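Local coordinates for HAD family phosphatase (Pseudomonas syringae pv. tomato, PDB 2ODA), which belongs to a Pseudomonas-specific subfamily of the haloacid dehalogenase (HAD) superfamily and probably has a biochemical function distinct from that of known relatives, at residues P7-F11 and A96-V102; E33-L37 and P68-V73; L45-R49 and V73-M77; C55-L61 and W76-R82; P88-W94 and L122-L126. Residues are numbered along the deposited sequence.

Contact 1 (P7-F11 and A96-V102)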
# COMPACT_ATOMS: atom_id res chain seq x y z
N PRO B 7 -6.81 -0.04 12.01
CA PRO B 7 -6.13 1.26 12.16
C PRO B 7 -6.79 2.44 11.43
O PRO B 7 -6.65 3.57 11.88
CB PRO B 7 -4.73 1.00 11.60
CG PRO B 7 -4.84 -0.20 10.74
CD PRO B 7 -6.08 -0.97 11.12
N ALA B 8 -7.52 2.18 10.34
CA ALA B 8 -8.12 3.25 9.56
C ALA B 8 -9.22 2.66 8.69
O ALA B 8 -9.14 1.49 8.30
CB ALA B 8 -7.07 3.92 8.67
N LEU B 9 -10.23 3.48 8.40
CA LEU B 9 -11.29 3.12 7.47
C LEU B 9 -11.39 4.17 6.38
O LEU B 9 -11.39 5.39 6.64
CB LEU B 9 -12.64 2.96 8.19
CG LEU B 9 -12.76 1.95 9.34
CD1 LEU B 9 -14.15 2.03 9.97
CD2 LEU B 9 -12.51 0.52 8.85
N LEU B 10 -11.47 3.69 5.14
CA LEU B 10 -11.69 4.55 3.97
C LEU B 10 -13.09 4.33 3.45
O LEU B 10 -13.53 3.18 3.39
CB LEU B 10 -10.70 4.19 2.87
CG LEU B 10 -9.23 4.22 3.30
CD1 LEU B 10 -8.35 3.88 2.08
CD2 LEU B 10 -8.84 5.59 3.90
N PHE B 11 -13.79 5.41 3.07
CA PHE B 11 -15.15 5.30 2.54
C PHE B 11 -15.26 6.01 1.21
O PHE B 11 -14.78 7.12 1.05
CB PHE B 11 -16.16 6.01 3.46
CG PHE B 11 -16.35 5.36 4.79
CD1 PHE B 11 -15.54 5.70 5.87
CD2 PHE B 11 -17.38 4.44 4.98
CE1 PHE B 11 -15.75 5.10 7.14
CE2 PHE B 11 -17.60 3.85 6.23
CZ PHE B 11 -16.79 4.20 7.31
N ALA B 96 -5.03 8.37 0.61
CA ALA B 96 -5.93 8.53 1.72
C ALA B 96 -5.31 8.02 3.01
O ALA B 96 -5.41 8.68 4.06
CB ALA B 96 -7.22 7.77 1.45
N LEU B 97 -4.68 6.85 2.96
CA LEU B 97 -3.99 6.33 4.16
C LEU B 97 -2.88 7.28 4.65
O LEU B 97 -2.73 7.54 5.85
CB LEU B 97 -3.47 4.89 3.92
CG LEU B 97 -4.51 3.81 3.59
CD1 LEU B 97 -3.80 2.49 3.27
CD2 LEU B 97 -5.52 3.65 4.77
N MSE B 98 -2.10 7.80 3.71
CA MSE B 98 -1.07 8.79 4.05
C MSE B 98 -1.61 10.05 4.69
O MSE B 98 -1.02 10.58 5.64
CB MSE B 98 -0.22 9.11 2.82
CG MSE B 98 0.65 7.92 2.44
SE MSE B 98 1.76 8.35 0.89
CE MSE B 98 0.64 7.77 -0.48
N ALA B 99 -2.76 10.51 4.19
CA ALA B 99 -3.46 11.67 4.75
C ALA B 99 -3.89 11.42 6.19
O ALA B 99 -4.02 12.37 6.96
CB ALA B 99 -4.67 12.04 3.88
N LEU B 100 -4.11 10.15 6.55
CA LEU B 100 -4.44 9.76 7.92
C LEU B 100 -3.22 9.36 8.74
O LEU B 100 -3.35 8.91 9.88
CB LEU B 100 -5.42 8.57 7.91
CG LEU B 100 -6.83 8.84 7.33
CD1 LEU B 100 -7.61 7.53 7.23
CD2 LEU B 100 -7.58 9.87 8.19
N ASN B 101 -2.02 9.53 8.17
CA ASN B 101 -0.76 9.22 8.86
C ASN B 101 -0.72 7.76 9.33
O ASN B 101 -0.16 7.45 10.36
CB ASN B 101 -0.55 10.15 10.07
CG ASN B 101 -0.52 11.62 9.67
OD1 ASN B 101 0.35 12.04 8.92
ND2 ASN B 101 -1.48 12.39 10.15
N VAL B 102 -1.34 6.87 8.55
CA VAL B 102 -1.40 5.46 8.87
C VAL B 102 0.01 4.87 8.95
O VAL B 102 0.85 5.17 8.10
CB VAL B 102 -2.30 4.73 7.83
CG1 VAL B 102 -2.01 3.26 7.72
CG2 VAL B 102 -3.80 4.96 8.17

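Contact 2 (E33-L37 and P68-V73)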
# COMPACT_ATOMS: atom_id res chain seq x y z
N GLU B 33 -30.35 17.42 -2.25
CA GLU B 33 -30.97 16.14 -1.93
C GLU B 33 -29.94 15.00 -1.87
O GLU B 33 -30.11 14.06 -1.13
CB GLU B 33 -32.08 15.77 -2.93
CG GLU B 33 -33.42 16.45 -2.66
CD GLU B 33 -34.48 16.08 -3.69
OE1 GLU B 33 -34.22 15.22 -4.58
OE2 GLU B 33 -35.58 16.66 -3.59
N HIS B 34 -28.88 15.12 -2.67
CA HIS B 34 -27.87 14.08 -2.77
C HIS B 34 -27.00 13.99 -1.50
O HIS B 34 -26.34 12.98 -1.23
CB HIS B 34 -26.96 14.37 -3.96
CG HIS B 34 -27.65 14.39 -5.29
ND1 HIS B 34 -27.00 14.76 -6.45
CD2 HIS B 34 -28.91 14.07 -5.66
CE1 HIS B 34 -27.83 14.66 -7.47
NE2 HIS B 34 -29.00 14.23 -7.02
N ALA B 35 -26.97 15.06 -0.72
CA ALA B 35 -26.17 15.07 0.50
C ALA B 35 -26.80 14.26 1.67
O ALA B 35 -26.18 14.11 2.73
CB ALA B 35 -25.81 16.50 0.92
N GLN B 36 -28.02 13.74 1.47
CA GLN B 36 -28.66 12.92 2.50
C GLN B 36 -27.74 11.72 2.75
O GLN B 36 -27.26 11.09 1.80
CB GLN B 36 -30.05 12.44 2.04
CG GLN B 36 -30.81 11.53 3.06
CD GLN B 36 -32.11 10.96 2.48
OE1 GLN B 36 -32.59 11.43 1.45
NE2 GLN B 36 -32.67 9.96 3.13
N LEU B 37 -27.44 11.45 4.02
CA LEU B 37 -26.73 10.21 4.37
C LEU B 37 -27.49 8.94 4.00
O LEU B 37 -28.72 8.90 4.07
CB LEU B 37 -26.46 10.20 5.88
CG LEU B 37 -25.49 11.28 6.35
CD1 LEU B 37 -25.76 11.62 7.84
CD2 LEU B 37 -24.05 10.86 6.14
N PRO B 68 -19.88 19.97 -1.51
CA PRO B 68 -21.21 20.00 -0.89
C PRO B 68 -21.65 18.61 -0.39
O PRO B 68 -22.27 18.51 0.69
CB PRO B 68 -22.13 20.48 -2.05
CG PRO B 68 -21.22 21.20 -2.98
CD PRO B 68 -19.92 20.44 -2.91
N LEU B 69 -21.35 17.56 -1.15
CA LEU B 69 -21.67 16.19 -0.69
C LEU B 69 -21.07 15.81 0.66
O LEU B 69 -21.67 15.03 1.41
CB LEU B 69 -21.22 15.12 -1.72
CG LEU B 69 -22.10 14.92 -2.95
CD1 LEU B 69 -21.56 13.75 -3.76
CD2 LEU B 69 -23.56 14.66 -2.49
N ALA B 70 -19.87 16.34 0.97
CA ALA B 70 -19.18 15.99 2.21
C ALA B 70 -19.70 16.75 3.45
O ALA B 70 -19.27 16.49 4.58
CB ALA B 70 -17.65 16.12 2.06
N ALA B 71 -20.65 17.67 3.23
CA ALA B 71 -21.23 18.46 4.34
C ALA B 71 -21.59 17.66 5.61
O ALA B 71 -21.18 18.07 6.70
CB ALA B 71 -22.42 19.32 3.86
N PRO B 72 -22.33 16.52 5.48
CA PRO B 72 -22.67 15.80 6.71
C PRO B 72 -21.54 15.04 7.42
O PRO B 72 -21.79 14.51 8.51
CB PRO B 72 -23.77 14.83 6.25
CG PRO B 72 -23.40 14.54 4.83
CD PRO B 72 -22.98 15.89 4.31
N VAL B 73 -20.34 14.99 6.85
CA VAL B 73 -19.20 14.30 7.48
C VAL B 73 -17.97 15.19 7.70
O VAL B 73 -17.01 14.77 8.35
CB VAL B 73 -18.75 13.01 6.70
CG1 VAL B 73 -19.86 11.95 6.64
CG2 VAL B 73 -18.18 13.34 5.29

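Contact 3 (L45-R49 and V73-M77)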
# COMPACT_ATOMS: atom_id res chain seq x y z
N LEU B 45 -21.60 5.90 11.86
CA LEU B 45 -20.64 6.99 12.00
C LEU B 45 -20.54 7.53 13.43
O LEU B 45 -19.47 7.99 13.83
CB LEU B 45 -20.92 8.12 11.03
CG LEU B 45 -20.80 7.74 9.54
CD1 LEU B 45 -21.16 8.98 8.72
CD2 LEU B 45 -19.40 7.22 9.19
N LYS B 46 -21.63 7.46 14.20
CA LYS B 46 -21.53 7.81 15.63
C LYS B 46 -20.55 6.91 16.36
O LYS B 46 -19.68 7.42 17.06
CB LYS B 46 -22.87 7.82 16.36
CG LYS B 46 -22.65 8.02 17.87
CD LYS B 46 -23.93 8.38 18.61
CE LYS B 46 -23.60 8.47 20.13
NZ LYS B 46 -22.76 9.65 20.43
N ALA B 47 -20.69 5.58 16.16
CA ALA B 47 -19.81 4.60 16.80
C ALA B 47 -18.37 4.86 16.43
O ALA B 47 -17.49 4.91 17.31
CB ALA B 47 -20.21 3.19 16.40
N LEU B 48 -18.12 5.11 15.14
CA LEU B 48 -16.75 5.33 14.66
C LEU B 48 -16.16 6.63 15.17
O LEU B 48 -15.00 6.68 15.63
CB LEU B 48 -16.70 5.28 13.13
CG LEU B 48 -17.04 3.95 12.49
CD1 LEU B 48 -17.11 4.12 10.94
CD2 LEU B 48 -16.04 2.85 12.91
N ARG B 49 -16.94 7.71 15.10
CA ARG B 49 -16.47 8.99 15.58
C ARG B 49 -16.22 8.95 17.09
O ARG B 49 -15.20 9.45 17.57
CB ARG B 49 -17.45 10.11 15.23
CG ARG B 49 -16.87 11.48 15.51
CD ARG B 49 -17.85 12.57 15.31
NE ARG B 49 -17.19 13.85 15.54
CZ ARG B 49 -17.72 15.04 15.27
NH1 ARG B 49 -18.92 15.14 14.74
NH2 ARG B 49 -17.02 16.13 15.50
N VAL B 73 -20.34 14.99 6.85
CA VAL B 73 -19.20 14.30 7.48
C VAL B 73 -17.97 15.19 7.70
O VAL B 73 -17.01 14.77 8.35
CB VAL B 73 -18.75 13.01 6.70
CG1 VAL B 73 -19.86 11.95 6.64
CG2 VAL B 73 -18.18 13.34 5.29
N ASN B 74 -17.97 16.40 7.17
CA ASN B 74 -16.74 17.20 7.24
C ASN B 74 -16.40 17.78 8.62
O ASN B 74 -15.36 18.41 8.77
CB ASN B 74 -16.67 18.28 6.14
CG ASN B 74 -17.72 19.36 6.29
OD1 ASN B 74 -18.12 19.72 7.40
ND2 ASN B 74 -18.17 19.90 5.17
N ASP B 75 -17.28 17.59 9.60
CA ASP B 75 -17.01 17.96 10.99
C ASP B 75 -15.77 17.17 11.51
O ASP B 75 -15.03 17.67 12.35
CB ASP B 75 -18.22 17.65 11.91
CG ASP B 75 -19.36 18.69 11.81
OD1 ASP B 75 -19.11 19.91 11.74
OD2 ASP B 75 -20.55 18.27 11.84
N TRP B 76 -15.55 15.95 11.00
CA TRP B 76 -14.57 15.05 11.61
C TRP B 76 -13.86 14.13 10.64
O TRP B 76 -12.79 13.58 10.95
CB TRP B 76 -15.26 14.23 12.70
CG TRP B 76 -16.25 13.23 12.15
CD1 TRP B 76 -17.51 13.49 11.66
CD2 TRP B 76 -16.04 11.83 11.99
NE1 TRP B 76 -18.10 12.32 11.22
CE2 TRP B 76 -17.21 11.28 11.42
CE3 TRP B 76 -14.96 10.97 12.29
CZ2 TRP B 76 -17.34 9.92 11.16
CZ3 TRP B 76 -15.09 9.61 12.02
CH2 TRP B 76 -16.28 9.10 11.46
N MSE B 77 -14.45 13.90 9.47
CA MSE B 77 -13.84 12.97 8.53
C MSE B 77 -12.97 13.73 7.54
O MSE B 77 -13.39 14.76 7.01
CB MSE B 77 -14.90 12.12 7.81
CG MSE B 77 -14.30 10.92 7.09
SE MSE B 77 -15.62 9.88 6.10
CE MSE B 77 -16.88 9.58 7.55

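Contact 4 (C55-L61 and W76-R82)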
# COMPACT_ATOMS: atom_id res chain seq x y z
N CYS B 55 -10.86 8.02 9.88
CA CYS B 55 -11.67 7.79 8.68
C CYS B 55 -11.39 8.89 7.68
O CYS B 55 -11.25 10.05 8.07
CB CYS B 55 -13.19 7.79 9.00
SG CYS B 55 -13.72 6.50 10.15
N ALA B 56 -11.33 8.53 6.40
CA ALA B 56 -11.27 9.51 5.32
C ALA B 56 -12.25 9.08 4.25
O ALA B 56 -12.50 7.88 4.09
CB ALA B 56 -9.88 9.53 4.70
N TRP B 57 -12.76 10.06 3.49
CA TRP B 57 -13.57 9.72 2.31
C TRP B 57 -12.81 9.92 1.02
O TRP B 57 -11.90 10.76 0.92
CB TRP B 57 -14.89 10.51 2.27
CG TRP B 57 -14.76 12.01 2.11
CD1 TRP B 57 -14.79 12.95 3.12
CD2 TRP B 57 -14.63 12.74 0.88
NE1 TRP B 57 -14.67 14.21 2.58
CE2 TRP B 57 -14.58 14.11 1.21
CE3 TRP B 57 -14.54 12.35 -0.47
CZ2 TRP B 57 -14.45 15.12 0.24
CZ3 TRP B 57 -14.39 13.36 -1.44
CH2 TRP B 57 -14.35 14.73 -1.08
N ILE B 58 -13.20 9.12 0.02
CA ILE B 58 -12.57 9.14 -1.29
C ILE B 58 -13.65 9.32 -2.34
O ILE B 58 -14.69 8.66 -2.28
CB ILE B 58 -11.87 7.79 -1.58
CG1 ILE B 58 -10.70 7.62 -0.62
CG2 ILE B 58 -11.42 7.70 -3.05
CD1 ILE B 58 -10.05 6.24 -0.69
N ASP B 59 -13.41 10.19 -3.31
CA ASP B 59 -14.28 10.23 -4.49
C ASP B 59 -13.52 10.69 -5.74
O ASP B 59 -12.31 10.99 -5.68
CB ASP B 59 -15.54 11.06 -4.21
CG ASP B 59 -16.77 10.48 -4.90
OD1 ASP B 59 -16.80 10.45 -6.15
OD2 ASP B 59 -17.71 10.04 -4.21
N GLU B 60 -14.21 10.70 -6.87
CA GLU B 60 -13.61 11.17 -8.12
C GLU B 60 -14.45 12.28 -8.75
O GLU B 60 -14.04 12.90 -9.74
CB GLU B 60 -13.42 10.01 -9.10
CG GLU B 60 -14.73 9.34 -9.52
CD GLU B 60 -14.59 8.33 -10.65
OE1 GLU B 60 -13.46 8.03 -11.07
OE2 GLU B 60 -15.65 7.84 -11.11
N LEU B 61 -15.61 12.56 -8.17
CA LEU B 61 -16.46 13.64 -8.69
C LEU B 61 -15.71 14.95 -8.67
O LEU B 61 -14.82 15.13 -7.84
CB LEU B 61 -17.76 13.78 -7.87
CG LEU B 61 -18.78 12.64 -7.93
CD1 LEU B 61 -19.66 12.68 -6.70
CD2 LEU B 61 -19.62 12.71 -9.18
N TRP B 76 -15.55 15.95 11.00
CA TRP B 76 -14.57 15.05 11.61
C TRP B 76 -13.86 14.13 10.64
O TRP B 76 -12.79 13.58 10.95
CB TRP B 76 -15.26 14.23 12.70
CG TRP B 76 -16.25 13.23 12.15
CD1 TRP B 76 -17.51 13.49 11.66
CD2 TRP B 76 -16.04 11.83 11.99
NE1 TRP B 76 -18.10 12.32 11.22
CE2 TRP B 76 -17.21 11.28 11.42
CE3 TRP B 76 -14.96 10.97 12.29
CZ2 TRP B 76 -17.34 9.92 11.16
CZ3 TRP B 76 -15.09 9.61 12.02
CH2 TRP B 76 -16.28 9.10 11.46
N MSE B 77 -14.45 13.90 9.47
CA MSE B 77 -13.84 12.97 8.53
C MSE B 77 -12.97 13.73 7.54
O MSE B 77 -13.39 14.76 7.01
CB MSE B 77 -14.90 12.12 7.81
CG MSE B 77 -14.30 10.92 7.09
SE MSE B 77 -15.62 9.88 6.10
CE MSE B 77 -16.88 9.58 7.55
N ILE B 78 -11.78 13.19 7.30
CA ILE B 78 -10.78 13.73 6.37
C ILE B 78 -11.24 13.57 4.92
O ILE B 78 -11.75 12.51 4.57
CB ILE B 78 -9.41 12.97 6.60
CG1 ILE B 78 -8.89 13.17 8.04
CG2 ILE B 78 -8.35 13.33 5.55
CD1 ILE B 78 -8.88 14.62 8.56
N ALA B 79 -11.08 14.60 4.08
CA ALA B 79 -11.20 14.43 2.64
C ALA B 79 -9.87 13.89 2.09
O ALA B 79 -8.85 14.57 2.18
CB ALA B 79 -11.55 15.75 1.99
N ALA B 80 -9.85 12.68 1.55
CA ALA B 80 -8.61 12.14 0.95
C ALA B 80 -8.13 12.97 -0.25
O ALA B 80 -8.93 13.37 -1.11
CB ALA B 80 -8.78 10.69 0.55
N PRO B 81 -6.81 13.24 -0.33
CA PRO B 81 -6.41 14.03 -1.50
C PRO B 81 -6.62 13.27 -2.80
O PRO B 81 -6.41 12.03 -2.85
CB PRO B 81 -4.92 14.32 -1.27
CG PRO B 81 -4.58 13.83 0.06
CD PRO B 81 -5.68 12.92 0.56
N ARG B 82 -7.01 13.99 -3.85
CA ARG B 82 -7.26 13.42 -5.16
C ARG B 82 -5.94 12.96 -5.77
O ARG B 82 -4.96 13.71 -5.75
CB ARG B 82 -7.97 14.47 -6.05
CG ARG B 82 -8.34 14.00 -7.44
CD ARG B 82 -8.93 15.15 -8.31
NE ARG B 82 -10.05 15.86 -7.69
CZ ARG B 82 -11.35 15.59 -7.84
NH1 ARG B 82 -11.75 14.57 -8.59
NH2 ARG B 82 -12.25 16.34 -7.23
O HOH W 1 -11.23 10.65 11.33
O HOH W 2 -14.61 16.00 4.77
O HOH W 3 -10.85 11.45 -2.90

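Contact 5 (P88-W94 and L122-L126)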
# COMPACT_ATOMS: atom_id res chain seq x y z
N PRO B 88 -8.81 2.36 -11.57
CA PRO B 88 -8.57 1.45 -10.46
C PRO B 88 -7.13 1.42 -9.92
O PRO B 88 -6.82 0.51 -9.15
CB PRO B 88 -8.91 0.08 -11.06
CG PRO B 88 -8.50 0.19 -12.50
CD PRO B 88 -8.67 1.67 -12.87
N GLN B 89 -6.28 2.38 -10.30
CA GLN B 89 -4.93 2.49 -9.71
C GLN B 89 -5.03 2.62 -8.17
O GLN B 89 -5.99 3.22 -7.64
CB GLN B 89 -4.14 3.69 -10.28
CG GLN B 89 -3.72 3.58 -11.75
CD GLN B 89 -2.84 2.38 -12.01
OE1 GLN B 89 -3.33 1.32 -12.42
NE2 GLN B 89 -1.54 2.52 -11.77
N PRO B 90 -4.07 2.00 -7.43
CA PRO B 90 -4.12 1.98 -5.95
C PRO B 90 -3.95 3.37 -5.30
O PRO B 90 -4.27 3.54 -4.10
CB PRO B 90 -2.92 1.09 -5.57
CG PRO B 90 -1.98 1.18 -6.79
CD PRO B 90 -2.94 1.22 -7.96
N ASP B 91 -3.43 4.33 -6.07
CA ASP B 91 -3.07 5.68 -5.60
C ASP B 91 -4.11 6.36 -4.70
O ASP B 91 -3.77 6.89 -3.65
CB ASP B 91 -2.79 6.60 -6.78
CG ASP B 91 -1.67 6.11 -7.66
OD1 ASP B 91 -1.61 4.89 -7.95
OD2 ASP B 91 -0.86 6.96 -8.07
N ALA B 92 -5.38 6.37 -5.12
CA ALA B 92 -6.41 7.02 -4.33
C ALA B 92 -6.45 6.48 -2.89
O ALA B 92 -6.63 7.23 -1.93
CB ALA B 92 -7.75 6.85 -4.99
N CYS B 93 -6.28 5.16 -2.73
CA CYS B 93 -6.33 4.55 -1.40
C CYS B 93 -5.06 4.77 -0.59
O CYS B 93 -5.11 5.12 0.61
CB CYS B 93 -6.63 3.06 -1.53
SG CYS B 93 -8.32 2.76 -2.15
N TRP B 94 -3.91 4.61 -1.24
CA TRP B 94 -2.65 4.90 -0.55
C TRP B 94 -2.57 6.35 -0.12
O TRP B 94 -2.14 6.65 1.00
CB TRP B 94 -1.47 4.55 -1.43
CG TRP B 94 -1.28 3.07 -1.60
CD1 TRP B 94 -1.71 2.07 -0.77
CD2 TRP B 94 -0.57 2.44 -2.66
NE1 TRP B 94 -1.31 0.84 -1.27
CE2 TRP B 94 -0.61 1.04 -2.43
CE3 TRP B 94 0.09 2.91 -3.80
CZ2 TRP B 94 0.01 0.11 -3.29
CZ3 TRP B 94 0.71 1.98 -4.66
CH2 TRP B 94 0.64 0.61 -4.41
N LEU B 122 -8.67 -3.10 -3.63
CA LEU B 122 -8.08 -4.44 -3.79
C LEU B 122 -6.66 -4.31 -4.33
O LEU B 122 -5.74 -4.95 -3.84
CB LEU B 122 -8.93 -5.31 -4.75
CG LEU B 122 -10.33 -5.70 -4.23
CD1 LEU B 122 -11.15 -6.43 -5.32
CD2 LEU B 122 -10.21 -6.60 -2.98
N ASN B 123 -6.48 -3.48 -5.34
CA ASN B 123 -5.14 -3.24 -5.91
C ASN B 123 -4.17 -2.65 -4.91
O ASN B 123 -2.94 -2.94 -4.94
CB ASN B 123 -5.24 -2.33 -7.14
CG ASN B 123 -5.86 -3.04 -8.36
OD1 ASN B 123 -5.93 -4.26 -8.38
ND2 ASN B 123 -6.31 -2.27 -9.36
N ALA B 124 -4.69 -1.83 -4.00
CA ALA B 124 -3.85 -1.17 -2.99
C ALA B 124 -3.52 -2.11 -1.82
O ALA B 124 -2.70 -1.78 -0.95
CB ALA B 124 -4.54 0.12 -2.48
N GLY B 125 -4.15 -3.28 -1.80
CA GLY B 125 -3.84 -4.29 -0.79
C GLY B 125 -4.74 -4.25 0.43
O GLY B 125 -4.42 -4.89 1.44
N LEU B 126 -5.84 -3.50 0.35
CA LEU B 126 -6.75 -3.35 1.49
C LEU B 126 -7.79 -4.46 1.60
O LEU B 126 -8.06 -5.19 0.64
CB LEU B 126 -7.48 -1.99 1.44
CG LEU B 126 -6.65 -0.78 1.93
CD1 LEU B 126 -5.74 -0.29 0.82
CD2 LEU B 126 -7.54 0.37 2.41

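Contact 1 (P7-F11 and A96-V102)
The methyl of A8 overlaps three side chains of the other segment. Its CB lies 3.5 Å from V102 CG2, 3.9 Å from L100 CD1 and 4.2 Å from L97 CD2. Two residues on, L10 points the same way and takes up the next part of the surface. L10 CD2 sits 3.7 Å from A96 CB and 4.0 Å from L100 CD1, and L10 CD1 sits 3.9 Å from L97 CD2. L100 CD1 touches both A8 and L10. L9 points its side chain away from the helix, as expected from the alternation of an extended chain. This is a helix packed on one face of a parallel sheet, as in the Rossmann-like core of HAD proteins. Strand 9-12 is a central strand of that sheet, and helix 91-99 lies across the face that carries L10. The opposite face, with L9 and F11, meets L48 of helix 41-51. No hydrogen bond crosses between the segments; the backbone of L10 pairs instead with V109 and I111 of the neighbouring strand. After helix 91-99 the chain turns in a Schellman motif. N101 has positive phi, V102 N bonds to L97 O (3.1 Å), and N101 N bonds to M98 O (2.9 Å). The turn brings V102 back towards the sheet, against A8. L97 also packs on W94 of the second subunit.

Contact 2 (E33-L37 and P68-V73)
The apolar contacts between side chains are few and loose. L37 CG lies 3.9 Å from P72 CB, and L37 CD2 reaches V73 CG1 at 4.4 Å. A35 CB stands 4.5 Å from both L69 CD2 and P72 CD. Closer approaches are made by side chains on backbone. L69 CD2 is 3.5 Å from H34 O and 3.9 Å from A35 N, and P72 CG is 3.5 Å from A35 O. A35 is the point of nearest backbone approach, its CA lying 4.8 Å from L69 CA. Segment 68-73 ends helix 63-69, the helix of the beta-alpha-beta unit between strands 55-58 and 78-79. Segment 33-37 lies between helices 13-17 and 41-51. In HAD folds this region holds the flap and, where present, a C1 cap. Its position is consistent with that insertion, and the contact then joins it to the end of helix 63-69. No hydrogen bond crosses between the two segments. A71 N bonds to P68 O (3.1 Å) and V73 N to A70 O (2.9 Å), so the chain keeps turning after the helix. Beyond the two segments, L69 packs on L13 and S14 of helix 13-17, and V73 packs on W57.

Contact 3 (L45-R49 and V73-M77)
W76 and L45 form the apolar centre of this contact. L45 CD1 lies 3.9 Å from V73 CG1. Its CD2 lies 3.8 Å from CE of the selenomethionine M77 and 3.9 Å from W76 CZ2, at the edge of the indole ring. One turn on, L48 CB adds a looser touch, 4.2 Å from W76 CH2. Further out, R49 extends over the indole. Its CD sits 3.7 Å from the centroid of the five-membered ring, 15° off the normal, which is a CH-pi contact over the face. R49 NE is 3.5 Å from W76 CB, and that CB lies over one face of the guanidinium. At the rim, R49 NH1 is 3.8 Å from D75 CB, but 4.6 Å from D75 OD2, too far for a salt bridge. The contact sets helix 41-51 of the HAD core against the loop that leads into the edge strand 78-79. M77 N and W76 N bond to V73 O (2.9 and 3.2 Å), folding the loop into a compact turn. No hydrogen bond joins the segments. Contact therefore rests on apolar packing and the aliphatic part of R49, while the opposite charges can add only a longer-range attraction.

Contact 4 (C55-L61 and W76-R82)
Parallel strand pairing and an arginine side chain link the two segments. Strands 55-58 and 78-79 belong to a beta-alpha-beta unit at the edge of the HAD sheet. W57 N donates to I78 O (2.9 Å), A80 N to W57 O (2.9 Å), and I78 N to C55 O (3.3 Å). R82 NH2 bonds to L61 O at 2.9 Å and R82 NH1 to the same oxygen at 3.2 Å; R82 NH1 also makes a weak bond to E60 O at 3.1 Å. Water 2 bridges W57 NE1 and M77 O, at 2.8 Å from each. Beyond the strand, D59 OD1 accepts from L61 N (3.2 Å), an Asx turn, and also from E60 N (2.7 Å). D59 OD2 bonds to S14 N, and E60 pairs with R116. D59 follows the second strand, where HAD proteins usually carry motif II. A56 and I78 share one sheet face, their CB atoms 4.0 Å apart. W57 and A79 share the other. There, selenomethionine M77 lies at the indole edge of W57 in a Met-aromatic contact. C55 SG is 3.9 Å from W76 CH2. A79 CA lies over the W57 indole, 3.8 Å from its five-membered ring centroid.

Contact 5 (P88-W94 and L122-L126)
This is a buried contact between two helix ends on one side of the sheet: the start of helix 91-99 meets the end of helix 115-123. A124 is at its middle. Its CB is 3.6 Å from P90 CB and 3.7 Å from C93 CB. It also lies over one face of the W94 indole, 4.0 Å from the centroid of the five-membered ring, a CH-pi contact. C93 CB reaches L126 CD1 at 4.2 Å, and both C93 and L126 pack on L10 of strand 9-12. Two hydrogen bonds flank this apolar patch. N123 ND2 donates to P88 O (2.8 Å), and W94 NE1 donates to A124 O (3.0 Å). The first ties helix 115-123 to the loop before helix 91-99, where P88 follows a cis peptide. The second ties the indole to the backbone at A124. W94 also stacks on W94 of the second subunit, and Q89 makes weak hydrogen bonds to N101 and V102 of that subunit. The contact is therefore part of the dimer interface. G125 turns the chain with positive phi, and a side chain there would press on the carbonyl oxygen of A124. G125 N bonds to L122 O at 3.1 Å. The Schellman motif with glycine at its positive-phi position is a classic helix C-terminal ending; here it leads into strand 127-131 of the alpha/beta sheet.

Contacts 1 and 5 are buried and use the same helix, 91-99. They meet around L10 and L126, and both touch the second subunit. Contact 1 is wholly apolar; contact 5 adds two hydrogen bonds at helix ends. Contact 4 is the sheet pairing itself, and the most polar. It joins contact 1 through strands 9-12 and 55-58, where F11 probably bonds to A56 and I58. Contacts 2, 3 and 4 are partly buried; 2 and 3 share V73 and have no hydrogen bonds across. Contact 3 shares W76 and M77 with contact 4. Contacts 2 and 5 lie on opposite sides of the chain's centre, their centres about 24 Å apart.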